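PDB 7L6P: dihydropteroate synthase from Stenotrophomonas maltophilia, which probably condenses para-aminobenzoate with 6-hydroxymethyl-7,8-dihydropterin diphosphate to form 7,8-dihydropteroate, a step on the way to folate. Local coordinates for residues 15-19 against 20-24; 54-57 against 58-61; 112-115 against 116-119; 279-282 against 283-286. All blocks are in the same frame, centred on the assembly; numbering follows the deposited sequence.

Overall arrangement
From the N terminus, contact 1 comes first. It is a beta hairpin, and its two-residue turn closes a tight loop before the barrel strands begin. Contact 2 follows on helix 49-62, and contact 3 on the first turns of helix 113-121. Contact 4 lies on helix 273-287, after the last strand of the closed eight-stranded parallel barrel. All four are local and lie in series along the chain; none nests in or crosses another. The hairpin rests on strand 126-129, and the three helices pack on the outside of the barrel. The centres of contacts 3 and 4 are about 37 Å apart, on opposite sides of the chain's centre. Contact 4 also reaches the second subunit.

Contact 1 of 4, residues 15-19 against 20-24; sequences QLDCA and GRILR
Residues 15-18 and 21-24 pair as antiparallel strands of a hairpin, their axes 4.6 Å apart at the closest. Leu-16 and Leu-23 form a hydrogen-bonded pair, Leu-16 N to Leu-23 O at 3.0 Å and Leu-23 N to Leu-16 O at 2.9 Å. Cys-18 and Arg-21 form the next such pair and bracket a type I' turn at Ala-19 and Gly-20, whose positive phi (53° and 100°) it requires. On one face Leu-16 CD1 lies beside Leu-23 CD2 at 4.0 Å, both chains pointing the same way. Leu-16 and Cys-18 rest on Met-126 of the barrel, and Leu-23 on Asp-66. On the other face Ile-22 sits between Gln-15 and Asp-17. Gln-15 OE1 comes within 3.3 Å of Ile-22 CG2, and Ile-22 CD1 lies 3.8 Å from Asp-17 CG. Asp-17 has CG anti to its backbone N (chi1 -169°), which carries the carboxylate over the turn. There OD1 accepts the N-H of Gly-20 at 2.7 Å, nearly along its C-O axis. The Arg-21 guanidinium leads away, NH1 hydrogen-bonding Val-104 O and NH2 Ala-99 O. The hairpin thus has an apolar face for the barrel and a turn held by a carboxylate.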
loop_
_atom_site.group_PDB
_atom_site.type_symbol
_atom_site.label_atom_id
_atom_site.label_comp_id
_atom_site.label_asym_id
_atom_site.label_seq_id
_atom_site.Cartn_x
_atom_site.Cartn_y
_atom_site.Cartn_z
ATOM N N GLN A 15 4.997 -23.564 8.891
ATOM C CA GLN A 15 6.350 -23.052 8.822
ATOM C C GLN A 15 7.142 -23.881 7.828
ATOM O O GLN A 15 6.836 -25.048 7.578
ATOM C CB GLN A 15 7.010 -23.096 10.194
ATOM C CG GLN A 15 6.804 -24.426 10.870
ATOM C CD GLN A 15 7.623 -24.552 12.124
ATOM O OE1 GLN A 15 8.762 -25.022 12.084
ATOM N NE2 GLN A 15 7.060 -24.116 13.251
ATOM N N LEU A 16 8.180 -23.268 7.287
ATOM C CA LEU A 16 9.127 -23.951 6.426
ATOM C C LEU A 16 10.380 -24.262 7.224
ATOM O O LEU A 16 10.911 -23.383 7.918
ATOM C CB LEU A 16 9.477 -23.090 5.212
ATOM C CG LEU A 16 8.293 -22.685 4.350
ATOM C CD1 LEU A 16 8.784 -21.826 3.231
ATOM C CD2 LEU A 16 7.622 -23.922 3.801
ATOM N N ASP A 17 10.851 -25.502 7.119
ATOM C CA ASP A 17 12.178 -25.867 7.605
ATOM C C ASP A 17 13.145 -25.732 6.438
ATOM O O ASP A 17 13.294 -26.648 5.625
ATOM C CB ASP A 17 12.184 -27.272 8.188
ATOM C CG ASP A 17 13.470 -27.586 8.936
ATOM O OD1 ASP A 17 14.523 -27.020 8.576
ATOM O OD2 ASP A 17 13.427 -28.377 9.902
ATOM N N CYS A 18 13.810 -24.584 6.366
ATOM C CA CYS A 18 14.709 -24.254 5.265
ATOM C C CYS A 18 16.120 -24.711 5.618
ATOM O O CYS A 18 17.000 -23.921 5.969
ATOM C CB CYS A 18 14.649 -22.761 4.965
ATOM S SG CYS A 18 13.038 -22.209 4.345
ATOM N N ALA A 19 16.332 -26.021 5.502
ATOM C CA ALA A 19 17.605 -26.659 5.834
ATOM C C ALA A 19 18.053 -26.281 7.240
ATOM O O ALA A 19 19.210 -25.939 7.486
ATOM C CB ALA A 19 18.682 -26.309 4.809
ATOM N N GLY A 20 17.112 -26.347 8.176
ATOM C CA GLY A 20 17.373 -26.061 9.560
ATOM C C GLY A 20 16.956 -24.672 9.990
ATOM O O GLY A 20 16.720 -24.452 11.181
ATOM N N ARG A 21 16.807 -23.747 9.050
ATOM C CA ARG A 21 16.419 -22.379 9.367
ATOM C C ARG A 21 14.899 -22.284 9.308
ATOM O O ARG A 21 14.314 -22.288 8.223
ATOM C CB ARG A 21 17.085 -21.396 8.404
ATOM C CG ARG A 21 18.580 -21.634 8.259
ATOM C CD ARG A 21 19.314 -20.423 7.728
ATOM N NE ARG A 21 20.751 -20.660 7.645
ATOM C CZ ARG A 21 21.662 -19.719 7.422
ATOM N NH1 ARG A 21 21.324 -18.446 7.277
ATOM N NH2 ARG A 21 22.946 -20.063 7.351
ATOM N N ILE A 22 14.259 -22.218 10.479
ATOM C CA ILE A 22 12.803 -22.201 10.534
ATOM C C ILE A 22 12.293 -20.827 10.112
ATOM O O ILE A 22 12.805 -19.791 10.555
ATOM C CB ILE A 22 12.305 -22.564 11.943
ATOM C CG1 ILE A 22 12.737 -23.978 12.342
ATOM C CG2 ILE A 22 10.791 -22.456 12.014
ATOM C CD1 ILE A 22 12.113 -25.065 11.503
ATOM N N LEU A 23 11.250 -20.821 9.277
ATOM C CA LEU A 23 10.562 -19.624 8.813
ATOM C C LEU A 23 9.088 -19.779 9.157
ATOM O O LEU A 23 8.385 -20.592 8.551
ATOM C CB LEU A 23 10.752 -19.438 7.310
ATOM C CG LEU A 23 10.059 -18.279 6.595
ATOM C CD1 LEU A 23 10.708 -16.920 6.936
ATOM C CD2 LEU A 23 10.048 -18.538 5.065
ATOM N N ARG A 24 8.628 -19.028 10.150
ATOM C CA ARG A 24 7.236 -19.096 10.567
ATOM C C ARG A 24 6.359 -18.332 9.584
ATOM O O ARG A 24 6.727 -17.254 9.119
ATOM C CB ARG A 24 7.073 -18.515 11.972
ATOM C CG ARG A 24 7.495 -19.444 13.100
ATOM C CD ARG A 24 6.300 -19.920 13.936
ATOM N NE ARG A 24 5.586 -18.829 14.595
ATOM C CZ ARG A 24 4.355 -18.928 15.088
ATOM N NH1 ARG A 24 3.660 -20.055 15.005
ATOM N NH2 ARG A 24 3.807 -17.868 15.682
#

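Contact 2 of 4, residues 54-57 against 58-61; sequences VAHG and LKLV
Val-54, His-56, Leu-58 and Leu-60 meet as neighbours along one alpha helix, 49-62, on the outside of the TIM barrel. The helix follows strand 29-35 and precedes strand 67-71. Four successive i to i+4 backbone bonds tie residues 54-57 to 58-61; the first, Leu-58 N to Val-54 O, is 2.9 Å long and nearly straight at 170°. Val-54 and Leu-58 lie side by side, with CG1 of the valine 4.1 Å from CD1 of the leucine. Both also touch Arg-101 of helix 84-101, so this pair faces the next helix. Gly-57 O accepts the N-H of Val-61, and Val-61 CG2 also lies against this oxygen. Leu-60 and Val-61 pack on Leu-68 of the barrel wall. With its CG trans to the backbone N (chi1 178°), the His-56 ring slants outward and one face comes under Leu-60. Its NE2 makes a weak hydrogen bond to Ile-33 O, which joins the helix to a barrel strand. Lys-59 NZ comes to the ring edge, 3.9 Å from His-56 CE1, and has a long, weak ion pair with Glu-63. Over one ring face Leu-60 makes a CH-pi contact, its CG 4.2 Å from the His-56 centroid and offset toward the rim.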
loop_
_atom_site.group_PDB
_atom_site.type_symbol
_atom_site.label_atom_id
_atom_site.label_comp_id
_atom_site.label_asym_id
_atom_site.label_seq_id
_atom_site.Cartn_x
_atom_site.Cartn_y
_atom_site.Cartn_z
ATOM N N VAL A 54 26.745 -9.648 -1.697
ATOM C CA VAL A 54 26.683 -10.022 -0.289
ATOM C C VAL A 54 26.331 -8.813 0.567
ATOM O O VAL A 54 25.438 -8.872 1.417
ATOM C CB VAL A 54 28.009 -10.659 0.153
ATOM C CG1 VAL A 54 28.040 -10.794 1.662
ATOM C CG2 VAL A 54 28.173 -12.018 -0.508
ATOM N N ALA A 55 27.024 -7.693 0.348
ATOM C CA ALA A 55 26.687 -6.462 1.062
ATOM C C ALA A 55 25.227 -6.086 0.839
ATOM O O ALA A 55 24.530 -5.684 1.777
ATOM C CB ALA A 55 27.607 -5.331 0.620
ATOM N N HIS A 56 24.740 -6.237 -0.396
ATOM C CA HIS A 56 23.341 -5.942 -0.684
ATOM C C HIS A 56 22.416 -6.879 0.084
ATOM O O HIS A 56 21.390 -6.445 0.623
ATOM C CB HIS A 56 23.099 -6.031 -2.193
ATOM C CG HIS A 56 21.679 -5.793 -2.603
ATOM N ND1 HIS A 56 21.009 -4.621 -2.329
ATOM C CD2 HIS A 56 20.807 -6.570 -3.287
ATOM C CE1 HIS A 56 19.780 -4.693 -2.810
ATOM N NE2 HIS A 56 19.632 -5.865 -3.398
ATOM N N GLY A 57 22.766 -8.164 0.155
ATOM C CA GLY A 57 21.956 -9.100 0.924
ATOM C C GLY A 57 21.893 -8.731 2.394
ATOM O O GLY A 57 20.831 -8.783 3.020
ATOM N N LEU A 58 23.046 -8.387 2.974
ATOM C CA LEU A 58 23.098 -7.935 4.360
ATOM C C LEU A 58 22.227 -6.706 4.582
ATOM O O LEU A 58 21.571 -6.583 5.621
ATOM C CB LEU A 58 24.544 -7.636 4.737
ATOM C CG LEU A 58 25.466 -8.855 4.630
ATOM C CD1 LEU A 58 26.916 -8.471 4.863
ATOM C CD2 LEU A 58 25.051 -9.917 5.614
ATOM N N LYS A 59 22.218 -5.776 3.622
ATOM C CA LYS A 59 21.412 -4.562 3.753
ATOM C C LYS A 59 19.923 -4.871 3.724
ATOM O O LYS A 59 19.145 -4.271 4.476
ATOM C CB LYS A 59 21.759 -3.577 2.636
ATOM C CG LYS A 59 20.755 -2.431 2.455
ATOM C CD LYS A 59 20.794 -1.933 0.994
ATOM C CE LYS A 59 19.571 -1.084 0.598
ATOM N NZ LYS A 59 18.722 -1.772 -0.443
ATOM N N LEU A 60 19.509 -5.811 2.875
ATOM C CA LEU A 60 18.102 -6.182 2.835
ATOM C C LEU A 60 17.675 -6.810 4.150
ATOM O O LEU A 60 16.547 -6.597 4.613
ATOM C CB LEU A 60 17.840 -7.136 1.664
ATOM C CG LEU A 60 17.971 -6.482 0.276
ATOM C CD1 LEU A 60 17.461 -7.406 -0.824
ATOM C CD2 LEU A 60 17.250 -5.128 0.250
ATOM N N VAL A 61 18.575 -7.572 4.776
ATOM C CA VAL A 61 18.262 -8.176 6.061
ATOM C C VAL A 61 18.063 -7.100 7.123
ATOM O O VAL A 61 17.028 -7.062 7.794
ATOM C CB VAL A 61 19.354 -9.186 6.455
ATOM C CG1 VAL A 61 19.165 -9.650 7.909
ATOM C CG2 VAL A 61 19.325 -10.376 5.498
#

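Contact 3 of 4, residues 112-115 against 116-119; sequences KPEV and MRAA
The beta-alpha-beta unit made of strand 106-109, helix 113-121 and strand 126-129 holds this contact, where Lys-112 and Pro-113 meet Met-116 and Arg-117 in the first helical turns. Lys-112 is the N-cap residue. Its carbonyl accepts Met-116 N at 3.1 Å. Pro-113, which has no N-H to offer, opens the helix, and its own carbonyl accepts Arg-117 N. Glu-114 and Val-115 continue the series to Ala-118 and Ala-119. Met-116 places CG beside its backbone N (chi1 -69°) and then runs extended. The chain therefore reaches back along the helix start, with CG 3.4 Å from Lys-112 O. The Met-116 side chain packs on Ile-127 and Asp-129 of the following strand. Val-115 and Ala-119 turn to Ile-108 of the preceding strand and to helix 84-101, so both strands of the unit are covered. The Lys-112 side chain leads away from the turn. Its NZ forms salt bridges with Glu-87 and Glu-73. On the outer side Glu-114 and Arg-117 make no salt bridge: OE1 of the glutamate is 5.4 Å from NH2 of the arginine, and the carboxylate and guanidinium planes are 75° apart. The touch is through the chain instead, Glu-114 CG lying 3.8 Å from Arg-117 NH2. A bend at chi3 folds the guanidinium back over the helix start, where Pro-113 O stands 4.2 Å above the plane of the Arg-117 group, offset toward its rim.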
loop_
_atom_site.group_PDB
_atom_site.type_symbol
_atom_site.label_atom_id
_atom_site.label_comp_id
_atom_site.label_asym_id
_atom_site.label_seq_id
_atom_site.Cartn_x
_atom_site.Cartn_y
_atom_site.Cartn_z
ATOM N N LYS A 112 17.771 -24.835 -12.991
ATOM C CA LYS A 112 18.720 -25.823 -13.479
ATOM C C LYS A 112 19.095 -26.800 -12.380
ATOM O O LYS A 112 19.457 -26.372 -11.281
ATOM C CB LYS A 112 19.979 -25.135 -14.007
ATOM C CG LYS A 112 19.743 -24.121 -15.134
ATOM C CD LYS A 112 21.060 -23.570 -15.691
ATOM C CE LYS A 112 20.814 -22.600 -16.836
ATOM N NZ LYS A 112 20.468 -21.250 -16.312
ATOM N N PRO A 113 19.074 -28.104 -12.660
ATOM C CA PRO A 113 19.356 -29.090 -11.603
ATOM C C PRO A 113 20.735 -28.954 -10.977
ATOM O O PRO A 113 20.852 -29.048 -9.751
ATOM C CB PRO A 113 19.215 -30.430 -12.342
ATOM C CG PRO A 113 18.461 -30.126 -13.593
ATOM C CD PRO A 113 18.840 -28.742 -13.965
ATOM N N GLU A 114 21.787 -28.757 -11.780
ATOM C CA GLU A 114 23.133 -28.621 -11.224
ATOM C C GLU A 114 23.226 -27.434 -10.280
ATOM O O GLU A 114 23.881 -27.508 -9.234
ATOM C CB GLU A 114 24.173 -28.445 -12.328
ATOM C CG GLU A 114 24.165 -29.473 -13.437
ATOM C CD GLU A 114 23.348 -29.027 -14.648
ATOM O OE1 GLU A 114 22.343 -28.288 -14.467
ATOM O OE2 GLU A 114 23.742 -29.398 -15.784
ATOM N N VAL A 115 22.597 -26.317 -10.641
ATOM C CA VAL A 115 22.654 -25.145 -9.777
ATOM C C VAL A 115 21.926 -25.416 -8.472
ATOM O O VAL A 115 22.357 -24.966 -7.405
ATOM C CB VAL A 115 22.081 -23.916 -10.504
ATOM C CG1 VAL A 115 22.150 -22.687 -9.612
ATOM C CG2 VAL A 115 22.850 -23.666 -11.798
ATOM N N MET A 116 20.834 -26.185 -8.529
ATOM C CA MET A 116 20.102 -26.529 -7.314
ATOM C C MET A 116 20.977 -27.319 -6.357
ATOM O O MET A 116 21.089 -26.974 -5.176
ATOM C CB MET A 116 18.845 -27.322 -7.664
ATOM C CG MET A 116 17.769 -26.528 -8.374
ATOM S SD MET A 116 16.430 -27.579 -8.967
ATOM C CE MET A 116 15.442 -26.417 -9.898
ATOM N N ARG A 117 21.614 -28.381 -6.856
ATOM C CA ARG A 117 22.421 -29.241 -5.998
ATOM C C ARG A 117 23.588 -28.474 -5.395
ATOM O O ARG A 117 23.854 -28.567 -4.189
ATOM C CB ARG A 117 22.931 -30.447 -6.786
ATOM C CG ARG A 117 21.977 -31.616 -6.833
ATOM C CD ARG A 117 22.648 -32.808 -7.485
ATOM N NE ARG A 117 23.291 -32.423 -8.737
ATOM C CZ ARG A 117 22.894 -32.808 -9.946
ATOM N NH1 ARG A 117 21.890 -33.658 -10.108
ATOM N NH2 ARG A 117 23.526 -32.332 -11.020
ATOM N N ALA A 118 24.287 -27.696 -6.219
ATOM C CA ALA A 118 25.464 -26.987 -5.733
ATOM C C ALA A 118 25.079 -25.891 -4.747
ATOM O O ALA A 118 25.757 -25.695 -3.732
ATOM C CB ALA A 118 26.240 -26.418 -6.917
ATOM N N ALA A 119 24.009 -25.153 -5.040
ATOM C CA ALA A 119 23.560 -24.099 -4.138
ATOM C C ALA A 119 23.154 -24.667 -2.779
ATOM O O ALA A 119 23.535 -24.129 -1.732
ATOM C CB ALA A 119 22.404 -23.325 -4.773
#

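Contact 4 of 4, residues 279-282 against 283-286; sequences ALKI and WQAV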
loop_
_atom_site.group_PDB
_atom_site.type_symbol
_atom_site.label_atom_id
_atom_site.label_comp_id
_atom_site.label_asym_id
_atom_site.label_seq_id
_atom_site.Cartn_x
_atom_site.Cartn_y
_atom_site.Cartn_z
ATOM N N ALA A 279 4.653 -1.425 5.264
ATOM C CA ALA A 279 3.255 -1.673 4.919
ATOM C C ALA A 279 2.687 -2.887 5.666
ATOM O O ALA A 279 1.544 -2.853 6.143
ATOM C CB ALA A 279 3.114 -1.872 3.415
ATOM N N LEU A 280 3.455 -3.982 5.756
ATOM C CA LEU A 280 2.917 -5.186 6.394
ATOM C C LEU A 280 2.710 -4.986 7.893
ATOM O O LEU A 280 1.770 -5.557 8.464
ATOM C CB LEU A 280 3.812 -6.398 6.101
ATOM C CG LEU A 280 3.706 -6.846 4.627
ATOM C CD1 LEU A 280 4.489 -8.132 4.270
ATOM C CD2 LEU A 280 2.242 -7.010 4.244
ATOM N N LYS A 281 3.540 -4.154 8.537
ATOM C CA LYS A 281 3.336 -3.877 9.955
ATOM C C LYS A 281 2.031 -3.119 10.168
ATOM O O LYS A 281 1.266 -3.437 11.089
ATOM C CB LYS A 281 4.520 -3.103 10.516
ATOM C CG LYS A 281 5.768 -3.950 10.665
ATOM C CD LYS A 281 6.845 -3.180 11.396
ATOM C CE LYS A 281 8.071 -4.035 11.687
ATOM N NZ LYS A 281 9.066 -3.210 12.478
ATOM N N ILE A 282 1.730 -2.151 9.289
ATOM C CA ILE A 282 0.434 -1.477 9.354
ATOM C C ILE A 282 -0.694 -2.477 9.163
ATOM O O ILE A 282 -1.703 -2.452 9.881
ATOM C CB ILE A 282 0.365 -0.328 8.332
ATOM C CG1 ILE A 282 1.515 0.660 8.578
ATOM C CG2 ILE A 282 -1.004 0.356 8.362
ATOM C CD1 ILE A 282 1.614 1.126 10.019
ATOM N N TRP A 283 -0.535 -3.389 8.209
ATOM C CA TRP A 283 -1.562 -4.397 7.994
ATOM C C TRP A 283 -1.775 -5.224 9.249
ATOM O O TRP A 283 -2.909 -5.377 9.718
ATOM C CB TRP A 283 -1.173 -5.288 6.817
ATOM C CG TRP A 283 -2.091 -6.442 6.608
ATOM C CD1 TRP A 283 -1.754 -7.768 6.580
ATOM C CD2 TRP A 283 -3.513 -6.384 6.429
ATOM N NE1 TRP A 283 -2.872 -8.531 6.337
ATOM C CE2 TRP A 283 -3.965 -7.708 6.252
ATOM C CE3 TRP A 283 -4.446 -5.334 6.366
ATOM C CZ2 TRP A 283 -5.309 -8.015 6.037
ATOM C CZ3 TRP A 283 -5.783 -5.639 6.150
ATOM C CH2 TRP A 283 -6.201 -6.972 5.996
ATOM N N GLN A 284 -0.685 -5.733 9.829
ATOM C CA GLN A 284 -0.792 -6.583 11.015
ATOM C C GLN A 284 -1.415 -5.834 12.181
ATOM O O GLN A 284 -2.206 -6.403 12.930
ATOM C CB GLN A 284 0.585 -7.136 11.370
ATOM C CG GLN A 284 1.020 -8.167 10.355
ATOM C CD GLN A 284 2.517 -8.145 10.060
ATOM O OE1 GLN A 284 3.299 -7.514 10.783
ATOM N NE2 GLN A 284 2.924 -8.842 8.976
ATOM N N ALA A 285 -1.098 -4.552 12.346
ATOM C CA ALA A 285 -1.722 -3.818 13.448
ATOM C C ALA A 285 -3.224 -3.659 13.227
ATOM O O ALA A 285 -4.018 -3.827 14.162
ATOM C CB ALA A 285 -1.049 -2.466 13.637
ATOM N N VAL A 286 -3.638 -3.382 11.990
ATOM C CA VAL A 286 -5.064 -3.277 11.710
ATOM C C VAL A 286 -5.754 -4.619 11.936
ATOM O O VAL A 286 -6.841 -4.675 12.529
ATOM C CB VAL A 286 -5.295 -2.773 10.276
ATOM C CG1 VAL A 286 -6.753 -2.883 9.912
ATOM C CG2 VAL A 286 -4.818 -1.350 10.123
#
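Leu-280 and Gln-284 meet one turn apart on helix 273-287, the last helix of the TIM-barrel chain. Gln-284 has CG beside its backbone N (chi1 -71°) and bends at chi2, which folds the amide back over the preceding turn. Its NE2 lies 3.9 Å from Leu-280 CB, and its OE1 is turned toward Lys-281, 3.7 Å from the CA of that residue. Of the side-chain atoms Gln-284 CD lies closest to Leu-280 O, at 3.1 Å, with OE1 and NE2 to its two sides; that oxygen takes its hydrogen bond from Gln-284 N at 2.8 Å. Trp-283 turns its ring carbon CG opposite the backbone N (chi1 174°), and the indole swings away from residues 279-282 to pack on Leu-258 and Gln-262 of helix 250-262. Only its base stays close, with Trp-283 CB 3.4 Å from Leu-280 O. The second subunit shares this side: Ala-279 also touches its Ala-255, Trp-283 its Arg-263, and Ile-282 its Ala-252. The helix thus packs on helix 250-262 of its own chain and on the same helix of the second subunit. Val-286 N bonds to Ile-282 O at 3.0 Å, and Val-286 CG2 leans on the same Ile-282 O at 3.3 Å.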